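Local atomic coordinates of GH5 (Bacteroidetes bacterium AC2a, PDB entry 4YHE), a protein that probably hydrolyses beta-1,4-glucosidic bonds in cellulose and related glucans, as a family 5 glycoside hydrolase built on a beta/alpha barrel. Residues A[255-260]-A[311-316]. Numbering follows the deposited sequence.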
ATOM      1  N   ASN A 255     -14.861  11.730 -14.771  1.00 16.76           N
ATOM      2  CA  ASN A 255     -13.529  12.211 -15.063  1.00 17.62           C
ATOM      3  C   ASN A 255     -13.196  13.592 -14.528  1.00 17.93           C
ATOM      4  O   ASN A 255     -12.179  14.157 -14.894  1.00 17.89           O
ATOM      5  CB  ASN A 255     -13.273  12.072 -16.571  1.00 19.30           C
ATOM      6  CG  ASN A 255     -13.056  10.629 -16.963  1.00 20.63           C
ATOM      7  OD1 ASN A 255     -12.042  10.040 -16.621  1.00 19.99           O
ATOM      8  ND2 ASN A 255     -14.049  10.030 -17.591  1.00 20.51           N
ATOM      9  N   GLU A 256     -14.028  14.097 -13.632  1.00 17.86           N
ATOM     10  CA  GLU A 256     -13.722  15.298 -12.871  1.00 17.52           C
ATOM     11  C   GLU A 256     -13.919  15.023 -11.373  1.00 17.83           C
ATOM     12  O   GLU A 256     -14.594  14.056 -10.988  1.00 17.23           O
ATOM     13  CB  GLU A 256     -14.587  16.461 -13.396  1.00 19.45           C
ATOM     14  CG  GLU A 256     -14.266  16.847 -14.836  1.00 19.68           C
ATOM     15  CD  GLU A 256     -15.052  18.035 -15.400  1.00 20.00           C
ATOM     16  OE1 GLU A 256     -16.134  18.370 -14.881  1.00 22.10           O
ATOM     17  OE2 GLU A 256     -14.573  18.626 -16.399  1.00 21.80           O
ATOM     18  N   TRP A 257     -13.333  15.867 -10.526  1.00 16.05           N
ATOM     19  CA  TRP A 257     -13.395  15.684  -9.080  1.00 16.03           C
ATOM     20  C   TRP A 257     -13.308  17.013  -8.382  1.00 17.16           C
ATOM     21  O   TRP A 257     -12.573  17.903  -8.827  1.00 17.02           O
ATOM     22  CB  TRP A 257     -12.249  14.774  -8.596  1.00 15.29           C
ATOM     23  CG  TRP A 257     -12.234  14.491  -7.121  1.00 15.53           C
ATOM     24  CD1 TRP A 257     -12.932  13.504  -6.461  1.00 15.39           C
ATOM     25  CD2 TRP A 257     -11.483  15.177  -6.116  1.00 15.08           C
ATOM     26  NE1 TRP A 257     -12.666  13.546  -5.126  1.00 15.09           N
ATOM     27  CE2 TRP A 257     -11.755  14.543  -4.888  1.00 15.63           C
ATOM     28  CE3 TRP A 257     -10.570  16.240  -6.140  1.00 15.47           C
ATOM     29  CZ2 TRP A 257     -11.172  14.948  -3.695  1.00 15.75           C
ATOM     30  CZ3 TRP A 257     -10.019  16.645  -4.962  1.00 15.47           C
ATOM     31  CH2 TRP A 257     -10.321  16.017  -3.748  1.00 15.56           C
ATOM     32  N   GLY A 258     -14.086  17.143  -7.317  1.00 17.49           N
ATOM     33  CA  GLY A 258     -14.067  18.311  -6.472  1.00 19.31           C
ATOM     34  C   GLY A 258     -15.086  19.370  -6.851  1.00 20.43           C
ATOM     35  O   GLY A 258     -15.876  19.217  -7.788  1.00 20.26           O
ATOM     36  N   HIS A 259     -14.976  20.488  -6.145  1.00 21.36           N
ATOM     37  CA  HIS A 259     -15.982  21.519  -6.157  1.00 22.62           C
ATOM     38  C   HIS A 259     -16.092  22.263  -7.488  1.00 23.28           C
ATOM     39  O   HIS A 259     -17.139  22.821  -7.763  1.00 24.25           O
ATOM     40  CB  HIS A 259     -15.740  22.479  -5.000  1.00 22.03           C
ATOM     41  CG  HIS A 259     -14.592  23.416  -5.222  1.00 22.02           C
ATOM     42  ND1 HIS A 259     -13.278  23.036  -5.061  1.00 22.08           N
ATOM     43  CD2 HIS A 259     -14.570  24.729  -5.556  1.00 22.10           C
ATOM     44  CE1 HIS A 259     -12.490  24.079  -5.277  1.00 23.15           C
ATOM     45  NE2 HIS A 259     -13.249  25.109  -5.605  1.00 23.53           N
ATOM     46  N   THR A 260     -15.052  22.267  -8.315  1.00 21.30           N
ATOM     47  CA  THR A 260     -15.159  22.853  -9.658  1.00 21.52           C
ATOM     48  C   THR A 260     -15.513  21.853 -10.751  1.00 21.44           C
ATOM     49  O   THR A 260     -15.742  22.221 -11.900  1.00 20.50           O
ATOM     50  CB  THR A 260     -13.859  23.581 -10.079  1.00 22.06           C
ATOM     51  OG1 THR A 260     -12.756  22.656 -10.118  1.00 23.12           O
ATOM     52  CG2 THR A 260     -13.538  24.703  -9.101  1.00 23.06           C
ATOM     53  N   LEU A 311      -4.422  15.940 -11.419  1.00 16.91           N
ATOM     54  CA  LEU A 311      -3.321  16.629 -10.757  1.00 18.44           C
ATOM     55  C   LEU A 311      -3.817  17.397  -9.542  1.00 17.43           C
ATOM     56  O   LEU A 311      -3.173  17.356  -8.507  1.00 16.31           O
ATOM     57  CB  LEU A 311      -2.570  17.561 -11.722  1.00 18.66           C
ATOM     58  CG  LEU A 311      -1.968  16.943 -12.970  1.00 20.81           C
ATOM     59  CD1 LEU A 311      -1.107  17.953 -13.743  1.00 21.62           C
ATOM     60  CD2 LEU A 311      -1.093  15.756 -12.608  1.00 20.77           C
ATOM     61  N   TYR A 312      -4.969  18.060  -9.681  1.00 17.34           N
ATOM     62  CA  TYR A 312      -5.658  18.726  -8.568  1.00 17.21           C
ATOM     63  C   TYR A 312      -5.954  17.744  -7.454  1.00 16.37           C
ATOM     64  O   TYR A 312      -5.677  17.999  -6.313  1.00 15.62           O
ATOM     65  CB  TYR A 312      -6.960  19.409  -9.035  1.00 17.58           C
ATOM     66  CG  TYR A 312      -7.797  19.929  -7.907  1.00 17.81           C
ATOM     67  CD1 TYR A 312      -7.380  21.046  -7.165  1.00 17.93           C
ATOM     68  CD2 TYR A 312      -9.007  19.327  -7.559  1.00 16.99           C
ATOM     69  CE1 TYR A 312      -8.123  21.519  -6.112  1.00 17.95           C
ATOM     70  CE2 TYR A 312      -9.775  19.822  -6.520  1.00 18.06           C
ATOM     71  CZ  TYR A 312      -9.322  20.921  -5.795  1.00 18.18           C
ATOM     72  OH  TYR A 312     -10.033  21.433  -4.760  1.00 19.79           O
ATOM     73  N   TYR A 313      -6.512  16.591  -7.800  1.00 16.29           N
ATOM     74  CA  TYR A 313      -6.730  15.550  -6.802  1.00 15.33           C
ATOM     75  C   TYR A 313      -5.465  15.190  -6.024  1.00 14.59           C
ATOM     76  O   TYR A 313      -5.488  15.166  -4.803  1.00 14.84           O
ATOM     77  CB  TYR A 313      -7.347  14.362  -7.521  1.00 16.28           C
ATOM     78  CG  TYR A 313      -7.545  13.095  -6.745  1.00 16.66           C
ATOM     79  CD1 TYR A 313      -8.684  12.900  -5.956  1.00 17.94           C
ATOM     80  CD2 TYR A 313      -6.662  12.047  -6.874  1.00 15.81           C
ATOM     81  CE1 TYR A 313      -8.917  11.689  -5.313  1.00 16.69           C
ATOM     82  CE2 TYR A 313      -6.884  10.837  -6.231  1.00 16.02           C
ATOM     83  CZ  TYR A 313      -8.003  10.663  -5.448  1.00 15.95           C
ATOM     84  OH  TYR A 313      -8.217   9.464  -4.829  1.00 14.95           O
ATOM     85  N   PHE A 314      -4.337  14.977  -6.716  1.00 14.99           N
ATOM     86  CA  PHE A 314      -3.113  14.654  -6.072  1.00 14.68           C
ATOM     87  C   PHE A 314      -2.640  15.818  -5.174  1.00 14.22           C
ATOM     88  O   PHE A 314      -2.270  15.612  -4.046  1.00 12.75           O
ATOM     89  CB  PHE A 314      -2.021  14.305  -7.106  1.00 15.45           C
ATOM     90  CG  PHE A 314      -2.247  12.986  -7.872  1.00 14.40           C
ATOM     91  CD1 PHE A 314      -2.924  11.926  -7.320  1.00 16.06           C
ATOM     92  CD2 PHE A 314      -1.742  12.840  -9.139  1.00 15.32           C
ATOM     93  CE1 PHE A 314      -3.105  10.742  -8.030  1.00 16.02           C
ATOM     94  CE2 PHE A 314      -1.882  11.666  -9.844  1.00 16.08           C
ATOM     95  CZ  PHE A 314      -2.569  10.610  -9.287  1.00 15.70           C
ATOM     96  N   ARG A 315      -2.638  17.038  -5.688  1.00 14.82           N
ATOM     97  CA  ARG A 315      -2.187  18.134  -4.856  1.00 16.03           C
ATOM     98  C   ARG A 315      -2.997  18.226  -3.587  1.00 16.00           C
ATOM     99  O   ARG A 315      -2.455  18.304  -2.495  1.00 17.03           O
ATOM    100  CB  ARG A 315      -2.272  19.453  -5.597  1.00 16.83           C
ATOM    101  CG  ARG A 315      -1.301  19.596  -6.729  1.00 18.67           C
ATOM    102  CD  ARG A 315      -1.158  21.085  -7.098  1.00 20.76           C
ATOM    103  NE  ARG A 315      -2.427  21.679  -7.564  1.00 22.90           N
ATOM    104  CZ  ARG A 315      -2.958  21.495  -8.769  1.00 23.11           C
ATOM    105  NH1 ARG A 315      -2.344  20.736  -9.673  1.00 24.80           N
ATOM    106  NH2 ARG A 315      -4.109  22.085  -9.079  1.00 23.30           N
ATOM    107  N   TYR A 316      -4.305  18.192  -3.730  1.00 17.96           N
ATOM    108  CA  TYR A 316      -5.193  18.364  -2.575  1.00 17.87           C
ATOM    109  C   TYR A 316      -5.036  17.234  -1.545  1.00 17.71           C
ATOM    110  O   TYR A 316      -4.802  17.487  -0.363  1.00 15.70           O
ATOM    111  CB  TYR A 316      -6.637  18.468  -3.045  1.00 18.22           C
ATOM    112  CG  TYR A 316      -7.585  18.964  -1.984  1.00 18.80           C
ATOM    113  CD1 TYR A 316      -7.806  20.339  -1.808  1.00 18.45           C
ATOM    114  CD2 TYR A 316      -8.253  18.085  -1.135  1.00 19.33           C
ATOM    115  CE1 TYR A 316      -8.618  20.803  -0.801  1.00 18.06           C
ATOM    116  CE2 TYR A 316      -9.103  18.553  -0.130  1.00 19.23           C
ATOM    117  CZ  TYR A 316      -9.293  19.920   0.015  1.00 19.09           C
ATOM    118  OH  TYR A 316     -10.140  20.418   0.973  1.00 20.10           O
TER
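Trp257 reaches from its loop to helix 304-323 and meets three tyrosines. Its CG lies anti to the backbone N (chi1 -179°), which brings the indole up against the helix. Tyr313 turns its edge to one indole face in a T-shaped pair. The planes stand at 87°, and Tyr313 CD1 sits 3.6 Å from Trp257 CD2, over the middle of the ring system. Tyr312 meets the benzo side of the indole obliquely, its ring plane at 49°. Here Tyr312 CE2 is 3.5 Å from Trp257 CZ3. Tyr316, one turn further on, brings CD2 to 3.9 Å from Trp257 CH2, at the indole edge. Two of the phenol ends are tied elsewhere: Tyr313 OH bonds to the backbone O of Asp244, and Tyr312 OH to Glu270 OE2. His259 ND1 bonds to the same Glu270 oxygen, so the carboxylate links loop and helix where imidazole and phenol merely touch. An alanine in place of Trp257 would probably open a gap between loop and helix and leave the Tyr313 edge without its aromatic face. Trp257, Tyr312 and Tyr313 form an aromatic cluster on the outer side of a TIM barrel, joining the loop between helices 246-249 and 270-285 to the helix that follows strand 291-296.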